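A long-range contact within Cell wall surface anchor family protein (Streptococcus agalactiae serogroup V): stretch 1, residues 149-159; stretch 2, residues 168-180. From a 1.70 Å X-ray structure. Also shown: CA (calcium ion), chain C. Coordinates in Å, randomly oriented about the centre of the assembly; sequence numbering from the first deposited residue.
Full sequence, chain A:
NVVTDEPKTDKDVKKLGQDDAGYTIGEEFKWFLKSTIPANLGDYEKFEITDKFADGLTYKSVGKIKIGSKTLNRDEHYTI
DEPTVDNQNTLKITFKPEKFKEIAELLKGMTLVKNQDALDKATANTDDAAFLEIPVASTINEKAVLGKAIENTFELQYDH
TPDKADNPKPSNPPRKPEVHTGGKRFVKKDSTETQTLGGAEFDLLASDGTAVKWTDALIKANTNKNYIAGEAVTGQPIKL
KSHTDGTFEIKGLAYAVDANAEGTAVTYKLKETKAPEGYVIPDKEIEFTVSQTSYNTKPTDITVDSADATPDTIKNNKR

Stretch 1, residues 149-159: AIENTFELQYD
Stretch 2, residues 168-180: PKPSNPPRKPEVH

The pairing of these two antiparallel stretches is broken in the middle: two short ladders, out of register by two residues, are joined by loops that meet through Pro 173, Lys 176 and waters. Together the stretches bury 1096 Å².

In the first ladder Ile 150 (phi/psi -112/109) faces Val 179 (-124/165) as a hydrogen-bonded pair, Ile 150 N to Val 179 O at 2.7 Å and Val 179 N to Ile 150 O at 2.9 Å. Their side chains share one face, Ile 150 CB lying 4.1 Å from Val 179 CG2, with chi1 m in both; branched aliphatic residues suit this buried side. Glu 151 and Glu 178 pair on the other face, CA atoms 4.2 Å apart. Glu 178 (chi1 p, chi2 p) bends so that OE1 accepts from His 180 ND1 at 2.7 Å, while Glu 151 (m, t) is exposed and carries OE2 to 3.8 Å from Lys 176 CB. Asn 152 N to Pro 177 O, 3.3 Å, is the last backbone bond before the break.

Across the break, proline fits because it needs no amide partner. Pro 173 points toward stretch 1; its CD lies 3.1 Å from Phe 154 O and over one face of the Phe 154 ring (chi1 p, chi2 97°), and its CG is 3.8 Å from Phe 154 CE2. Lys 176 (m, t, t, t) also points toward stretch 1, its CE 3.8 Å from Thr 153 CG2. Two waters fill polar gaps: one donates to Glu 151 OE2 and Lys 176 O, both at 2.8 Å; another lies 2.6 Å from Thr 153 OG1 and donates to Pro 173 O at 2.6 Å. Asn 152 O is buried with no partner in the model. Pro 174 and Arg 175 point away and make no contact.

The second ladder pairs Leu 156 with Ser 171 and Tyr 158 with Lys 169; the two strands run at 144° between N-to-C directions. Leu 156 N to Ser 171 O is 3.0 Å and Ser 171 N to Leu 156 O 2.9 Å; Tyr 158 N to Lys 169 O is 2.9 Å and Lys 169 N to Tyr 158 O 2.8 Å. Between them, Pro 170 occupies a non-hydrogen-bonded position opposite Gln 157, where its missing NH costs nothing; Pro 170 CA makes a CA-H...O contact with Leu 156 O at 3.2 Å.

Tyr 158 (chi1 p, chi2 89°) lays its ring beneath Lys 169, whose CB sits 4.3 Å from the centroid. On the sheet face shared with Pro 170, Gln 157 (m, m) donates from NE2 to Glu 155 OE2 at 2.9 Å. Beyond Tyr 158, Asp 159 binds calcium through OD1 (2.4 Å) and OD2 (2.6 Å).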

ATOM      1  N   ALA A 149      -1.333  10.301  -0.523  1.00 12.80           N
ATOM      2  CA  ALA A 149      -0.120   9.495  -0.696  1.00 12.32           C
ATOM      3  C   ALA A 149       0.390   8.987   0.658  1.00 12.61           C
ATOM      4  O   ALA A 149       0.529   9.749   1.630  1.00 12.95           O
ATOM      5  CB  ALA A 149       0.949  10.291  -1.403  1.00 12.45           C
ATOM      6  N   ILE A 150       0.642   7.684   0.729  1.00 11.74           N
ATOM      7  CA  ILE A 150       1.208   7.095   1.937  1.00 11.48           C
ATOM      8  C   ILE A 150       2.611   6.663   1.548  1.00 10.62           C
ATOM      9  O   ILE A 150       2.786   5.734   0.759  1.00 10.51           O
ATOM     10  CB  ILE A 150       0.405   5.872   2.449  1.00 11.95           C
ATOM     11  CG1 ILE A 150      -1.073   6.205   2.606  1.00 14.11           C
ATOM     12  CG2 ILE A 150       0.994   5.382   3.772  1.00 12.94           C
ATOM     13  CD1 ILE A 150      -1.942   4.973   2.764  1.00 16.16           C
ATOM     14  N   GLU A 151       3.599   7.385   2.071  1.00 10.93           N
ATOM     15  CA  GLU A 151       4.980   7.193   1.679  1.00 11.24           C
ATOM     16  C   GLU A 151       5.676   6.166   2.554  1.00 10.91           C
ATOM     17  O   GLU A 151       5.250   5.887   3.673  1.00 11.38           O
ATOM     18  CB  GLU A 151       5.759   8.517   1.794  1.00 12.06           C
ATOM     19  CG  GLU A 151       5.176   9.662   0.981  1.00 13.76           C
ATOM     20  CD  GLU A 151       6.029  10.918   1.101  1.00 17.42           C
ATOM     21  OE1 GLU A 151       5.917  11.617   2.142  1.00 17.76           O
ATOM     22  OE2 GLU A 151       6.794  11.197   0.156  1.00 16.75           O
ATOM     23  N   ASN A 152       6.763   5.630   2.022  1.00 10.62           N
ATOM     24  CA  ASN A 152       7.691   4.822   2.795  1.00 10.53           C
ATOM     25  C   ASN A 152       9.126   5.112   2.409  1.00 10.84           C
ATOM     26  O   ASN A 152       9.431   5.476   1.272  1.00 11.12           O
ATOM     27  CB  ASN A 152       7.401   3.327   2.600  1.00 10.46           C
ATOM     28  CG  ASN A 152       8.231   2.460   3.517  1.00  9.18           C
ATOM     29  OD1 ASN A 152       8.066   2.546   4.716  1.00 10.19           O
ATOM     30  N   THR A 153      10.004   4.912   3.378  1.00 10.99           N
ATOM     31  CA  THR A 153      11.420   5.006   3.154  1.00 11.07           C
ATOM     32  C   THR A 153      12.077   4.183   4.254  1.00 10.93           C
ATOM     33  O   THR A 153      11.385   3.566   5.072  1.00 10.86           O
ATOM     34  CB  THR A 153      11.900   6.478   3.154  1.00 11.32           C
ATOM     35  OG1 THR A 153      13.263   6.515   2.754  1.00 11.89           O
ATOM     36  CG2 THR A 153      11.732   7.122   4.515  1.00 13.17           C
ATOM     37  N   PHE A 154      13.405   4.126   4.236  1.00 10.77           N
ATOM     38  CA  PHE A 154      14.133   3.432   5.280  1.00 10.69           C
ATOM     39  C   PHE A 154      15.486   4.081   5.413  1.00 11.52           C
ATOM     40  O   PHE A 154      15.878   4.893   4.566  1.00 10.73           O
ATOM     41  CB  PHE A 154      14.293   1.943   4.942  1.00 10.75           C
ATOM     42  CG  PHE A 154      15.143   1.674   3.738  1.00  9.63           C
ATOM     43  CD1 PHE A 154      16.496   1.356   3.871  1.00  9.91           C
ATOM     44  CD2 PHE A 154      14.594   1.723   2.462  1.00 10.12           C
ATOM     45  CE1 PHE A 154      17.293   1.088   2.740  1.00 12.52           C
ATOM     46  CE2 PHE A 154      15.367   1.460   1.333  1.00 11.22           C
ATOM     47  CZ  PHE A 154      16.729   1.139   1.470  1.00 11.16           C
ATOM     48  N   GLU A 155      16.220   3.709   6.460  1.00 12.62           N
ATOM     49  CA  GLU A 155      17.582   4.206   6.618  1.00 13.24           C
ATOM     50  C   GLU A 155      18.512   3.032   6.777  1.00 13.24           C
ATOM     51  O   GLU A 155      18.214   2.109   7.523  1.00 13.52           O
ATOM     52  CB  GLU A 155      17.712   5.108   7.829  1.00 13.26           C
ATOM     53  CG  GLU A 155      19.149   5.610   8.003  1.00 15.48           C
ATOM     54  CD  GLU A 155      19.251   6.717   9.007  1.00 16.89           C
ATOM     55  OE1 GLU A 155      19.054   7.885   8.597  1.00 18.37           O
ATOM     56  OE2 GLU A 155      19.544   6.427  10.194  1.00 16.23           O
ATOM     57  N   LEU A 156      19.624   3.072   6.062  1.00 12.53           N
ATOM     58  CA  LEU A 156      20.703   2.113   6.264  1.00 12.65           C
ATOM     59  C   LEU A 156      21.767   2.782   7.125  1.00 12.79           C
ATOM     60  O   LEU A 156      22.158   3.908   6.854  1.00 12.50           O
ATOM     61  CB  LEU A 156      21.299   1.693   4.918  1.00 12.97           C
ATOM     62  CG  LEU A 156      22.634   0.941   4.937  1.00 13.36           C
ATOM     63  CD1 LEU A 156      22.475  -0.425   5.613  1.00 12.37           C
ATOM     64  CD2 LEU A 156      23.190   0.773   3.535  1.00 13.66           C
ATOM     65  N   GLN A 157      22.195   2.095   8.182  1.00 12.65           N
ATOM     66  CA  GLN A 157      23.371   2.516   8.953  1.00 13.19           C
ATOM     67  C   GLN A 157      24.440   1.506   8.605  1.00 13.18           C
ATOM     68  O   GLN A 157      24.282   0.312   8.859  1.00 13.89           O
ATOM     69  CB  GLN A 157      23.089   2.495  10.460  1.00 13.17           C
ATOM     70  CG  GLN A 157      22.249   3.671  10.984  1.00 15.27           C
ATOM     71  CD  GLN A 157      23.024   4.990  11.047  1.00 18.18           C
ATOM     72  OE1 GLN A 157      24.226   5.008  11.335  1.00 19.92           O
ATOM     73  NE2 GLN A 157      22.336   6.099  10.784  1.00 18.51           N
ATOM     74  N   TYR A 158      25.508   1.969   7.973  1.00 13.10           N
ATOM     75  CA  TYR A 158      26.578   1.064   7.551  1.00 13.19           C
ATOM     76  C   TYR A 158      27.913   1.510   8.137  1.00 13.99           C
ATOM     77  O   TYR A 158      28.158   2.718   8.301  1.00 13.29           O
ATOM     78  CB  TYR A 158      26.653   1.003   6.027  1.00 13.07           C
ATOM     79  CG  TYR A 158      27.095   2.294   5.373  1.00 13.61           C
ATOM     80  CD1 TYR A 158      28.458   2.560   5.146  1.00 14.48           C
ATOM     81  CD2 TYR A 158      26.153   3.257   4.979  1.00 14.98           C
ATOM     82  CE1 TYR A 158      28.874   3.749   4.551  1.00 13.50           C
ATOM     83  CE2 TYR A 158      26.566   4.452   4.370  1.00 14.60           C
ATOM     84  CZ  TYR A 158      27.920   4.678   4.165  1.00 14.55           C
ATOM     85  OH  TYR A 158      28.327   5.831   3.573  1.00 14.21           O
ATOM     86  N   ASP A 159      28.760   0.540   8.476  1.00 13.81           N
ATOM     87  CA  ASP A 159      30.106   0.824   8.956  1.00 13.83           C
ATOM     88  C   ASP A 159      31.075   0.149   7.994  1.00 14.69           C
ATOM     89  O   ASP A 159      31.252  -1.085   8.035  1.00 15.65           O
ATOM     90  CB  ASP A 159      30.291   0.328  10.409  1.00 13.24           C
ATOM     91  CG  ASP A 159      31.657   0.701  11.003  1.00 11.54           C
ATOM     92  OD1 ASP A 159      32.604   0.900  10.238  1.00 11.61           O
ATOM     93  OD2 ASP A 159      31.761   0.758  12.245  1.00 14.51           O
ATOM     94  N   PRO A 168      29.278   4.114  12.404  1.00 15.01           N
ATOM     95  CA  PRO A 168      28.455   3.988  11.203  1.00 14.83           C
ATOM     96  C   PRO A 168      28.063   5.343  10.580  1.00 14.83           C
ATOM     97  O   PRO A 168      28.183   6.405  11.225  1.00 14.93           O
ATOM     98  CB  PRO A 168      27.207   3.277  11.723  1.00 14.69           C
ATOM     99  CG  PRO A 168      27.098   3.728  13.138  1.00 14.62           C
ATOM    100  CD  PRO A 168      28.525   3.747  13.617  1.00 15.27           C
ATOM    101  N   LYS A 169      27.601   5.282   9.334  1.00 14.39           N
ATOM    102  CA  LYS A 169      27.111   6.438   8.597  1.00 13.82           C
ATOM    103  C   LYS A 169      25.768   6.050   8.000  1.00 13.83           C
ATOM    104  O   LYS A 169      25.537   4.864   7.718  1.00 13.75           O
ATOM    105  CB  LYS A 169      28.055   6.774   7.445  1.00 13.92           C
ATOM    106  CG  LYS A 169      29.495   7.139   7.863  1.00 15.38           C
ATOM    107  CD  LYS A 169      30.420   7.108   6.651  1.00 18.39           C
ATOM    108  CE  LYS A 169      30.206   8.313   5.754  1.00 20.68           C
ATOM    109  NZ  LYS A 169      31.146   8.351   4.599  1.00 22.91           N
ATOM    110  N   PRO A 170      24.897   7.049   7.760  1.00 13.64           N
ATOM    111  CA  PRO A 170      23.604   6.780   7.133  1.00 13.55           C
ATOM    112  C   PRO A 170      23.633   6.774   5.594  1.00 13.27           C
ATOM    113  O   PRO A 170      24.484   7.421   4.962  1.00 13.99           O
ATOM    114  CB  PRO A 170      22.741   7.941   7.634  1.00 12.22           C
ATOM    115  CG  PRO A 170      23.707   9.086   7.706  1.00 13.21           C
ATOM    116  CD  PRO A 170      25.027   8.465   8.162  1.00 13.78           C
ATOM    117  N   SER A 171      22.696   6.024   5.008  1.00 13.14           N
ATOM    118  CA  SER A 171      22.335   6.159   3.600  1.00 12.40           C
ATOM    119  C   SER A 171      20.814   6.153   3.568  1.00 12.58           C
ATOM    120  O   SER A 171      20.179   5.350   4.250  1.00 12.24           O
ATOM    121  CB  SER A 171      22.893   5.016   2.752  1.00 12.61           C
ATOM    122  OG  SER A 171      22.476   5.129   1.391  1.00 12.26           O
ATOM    123  N   ASN A 172      20.240   7.060   2.777  1.00 12.09           N
ATOM    124  CA  ASN A 172      18.798   7.230   2.698  1.00 12.53           C
ATOM    125  C   ASN A 172      18.364   7.366   1.243  1.00 11.88           C
ATOM    126  O   ASN A 172      19.083   7.987   0.443  1.00 12.02           O
ATOM    127  CB  ASN A 172      18.364   8.496   3.475  1.00 12.64           C
ATOM    128  CG  ASN A 172      18.773   8.458   4.947  1.00 14.66           C
ATOM    129  OD1 ASN A 172      18.023   7.998   5.798  1.00 19.04           O
ATOM    130  ND2 ASN A 172      19.979   8.931   5.237  1.00 15.59           N
ATOM    131  N   PRO A 173      17.191   6.806   0.882  1.00 11.90           N
ATOM    132  CA  PRO A 173      16.657   7.091  -0.461  1.00 11.54           C
ATOM    133  C   PRO A 173      16.388   8.601  -0.682  1.00 11.16           C
ATOM    134  O   PRO A 173      15.799   9.262   0.180  1.00 11.91           O
ATOM    135  CB  PRO A 173      15.336   6.308  -0.485  1.00 12.33           C
ATOM    136  CG  PRO A 173      15.559   5.172   0.482  1.00 11.32           C
ATOM    137  CD  PRO A 173      16.362   5.820   1.605  1.00 11.43           C
ATOM    138  N   PRO A 174      16.856   9.153  -1.811  1.00 11.02           N
ATOM    139  CA  PRO A 174      16.567  10.566  -2.109  1.00 11.43           C
ATOM    140  C   PRO A 174      15.086  10.815  -2.358  1.00 11.64           C
ATOM    141  O   PRO A 174      14.578  11.891  -2.010  1.00 11.77           O
ATOM    142  CB  PRO A 174      17.349  10.832  -3.401  1.00 11.37           C
ATOM    143  CG  PRO A 174      18.421   9.805  -3.438  1.00 12.40           C
ATOM    144  CD  PRO A 174      17.930   8.611  -2.657  1.00 11.60           C
ATOM    145  N   ARG A 175      14.412   9.829  -2.952  1.00 12.35           N
ATOM    146  CA  ARG A 175      13.005   9.967  -3.365  1.00 13.16           C
ATOM    147  C   ARG A 175      12.242   8.773  -2.829  1.00 13.22           C
ATOM    148  O   ARG A 175      12.758   7.639  -2.879  1.00 13.54           O
ATOM    149  CB  ARG A 175      12.899  10.028  -4.884  1.00 13.63           C
ATOM    150  CG  ARG A 175      13.514  11.301  -5.497  1.00 15.97           C
ATOM    151  CD  ARG A 175      13.931  11.100  -6.947  1.00 19.65           C
ATOM    152  NE  ARG A 175      15.183  10.342  -7.088  1.00 23.63           N
ATOM    153  CZ  ARG A 175      16.403  10.873  -7.000  1.00 23.60           C
ATOM    154  NH1 ARG A 175      16.563  12.177  -6.780  1.00 23.32           N
ATOM    155  NH2 ARG A 175      17.471  10.095  -7.141  1.00 25.17           N
ATOM    156  N   LYS A 176      11.039   9.049  -2.311  1.00 12.16           N
ATOM    157  CA  LYS A 176      10.194   8.065  -1.611  1.00 11.66           C
ATOM    158  C   LYS A 176       9.078   7.556  -2.527  1.00 10.74           C
ATOM    159  O   LYS A 176       8.416   8.356  -3.208  1.00 11.05           O
ATOM    160  CB  LYS A 176       9.552   8.683  -0.370  1.00 12.27           C
ATOM    161  CG  LYS A 176      10.532   9.222   0.685  1.00 14.06           C
ATOM    162  CD  LYS A 176       9.762   9.576   1.970  1.00 17.67           C
ATOM    163  CE  LYS A 176      10.619  10.381   2.960  1.00 21.59           C
ATOM    164  NZ  LYS A 176       9.912  10.495   4.283  1.00 23.39           N
ATOM    165  N   PRO A 177       8.870   6.226  -2.568  1.00  9.63           N
ATOM    166  CA  PRO A 177       7.665   5.700  -3.237  1.00  9.07           C
ATOM    167  C   PRO A 177       6.427   5.890  -2.373  1.00  8.94           C
ATOM    168  O   PRO A 177       6.541   6.182  -1.180  1.00  9.23           O
ATOM    169  CB  PRO A 177       7.985   4.209  -3.403  1.00  8.48           C
ATOM    170  CG  PRO A 177       8.885   3.892  -2.219  1.00  8.32           C
ATOM    171  CD  PRO A 177       9.711   5.159  -1.994  1.00  9.26           C
ATOM    172  N   GLU A 178       5.232   5.724  -2.954  1.00  8.89           N
ATOM    173  CA  GLU A 178       3.992   5.902  -2.188  1.00  8.84           C
ATOM    174  C   GLU A 178       2.873   5.026  -2.714  1.00  8.55           C
ATOM    175  O   GLU A 178       2.873   4.638  -3.898  1.00  9.19           O
ATOM    176  CB  GLU A 178       3.523   7.371  -2.190  1.00  8.45           C
ATOM    177  CG  GLU A 178       3.210   7.956  -3.579  1.00  9.27           C
ATOM    178  CD  GLU A 178       1.832   7.581  -4.130  1.00  9.05           C
ATOM    179  OE1 GLU A 178       0.881   7.387  -3.338  1.00 10.01           O
ATOM    180  OE2 GLU A 178       1.685   7.491  -5.377  1.00 11.12           O
ATOM    181  N   VAL A 179       1.934   4.727  -1.824  1.00  9.28           N
ATOM    182  CA  VAL A 179       0.690   4.068  -2.217  1.00  9.12           C
ATOM    183  C   VAL A 179      -0.517   4.877  -1.786  1.00  9.37           C
ATOM    184  O   VAL A 179      -0.436   5.765  -0.919  1.00  9.74           O
ATOM    185  CB  VAL A 179       0.583   2.625  -1.662  1.00  9.03           C
ATOM    186  CG1 VAL A 179       1.675   1.748  -2.239  1.00  8.62           C
ATOM    187  CG2 VAL A 179       0.616   2.625  -0.107  1.00  8.52           C
ATOM    188  N   HIS A 180      -1.671   4.549  -2.355  1.00  9.61           N
ATOM    189  CA  HIS A 180      -2.885   5.296  -2.014  1.00  9.91           C
ATOM    190  C   HIS A 180      -4.089   4.405  -2.211  1.00 10.40           C
ATOM    191  O   HIS A 180      -4.040   3.469  -3.016  1.00  9.88           O
ATOM    192  CB  HIS A 180      -3.009   6.529  -2.910  1.00 10.84           C
ATOM    193  CG  HIS A 180      -2.584   6.264  -4.317  1.00  9.41           C
ATOM    194  ND1 HIS A 180      -1.293   6.488  -4.754  1.00  9.87           N
ATOM    195  CD2 HIS A 180      -3.252   5.725  -5.366  1.00 11.09           C
ATOM    196  CE1 HIS A 180      -1.194   6.127  -6.018  1.00  9.31           C
ATOM    197  NE2 HIS A 180      -2.362   5.641  -6.411  1.00 10.26           N
TER
HETATM  198 CA    CA C   2      34.303   0.939  11.872  1.00 14.99          CA
HETATM  199  O   HOH W   1       6.241   9.945  -2.292  1.00 25.36           O
HETATM  200  O   HOH W   2      14.346   8.886   2.343  1.00 22.49           O
HETATM  201  O   HOH W   3      25.209   7.157  12.317  1.00 30.76           O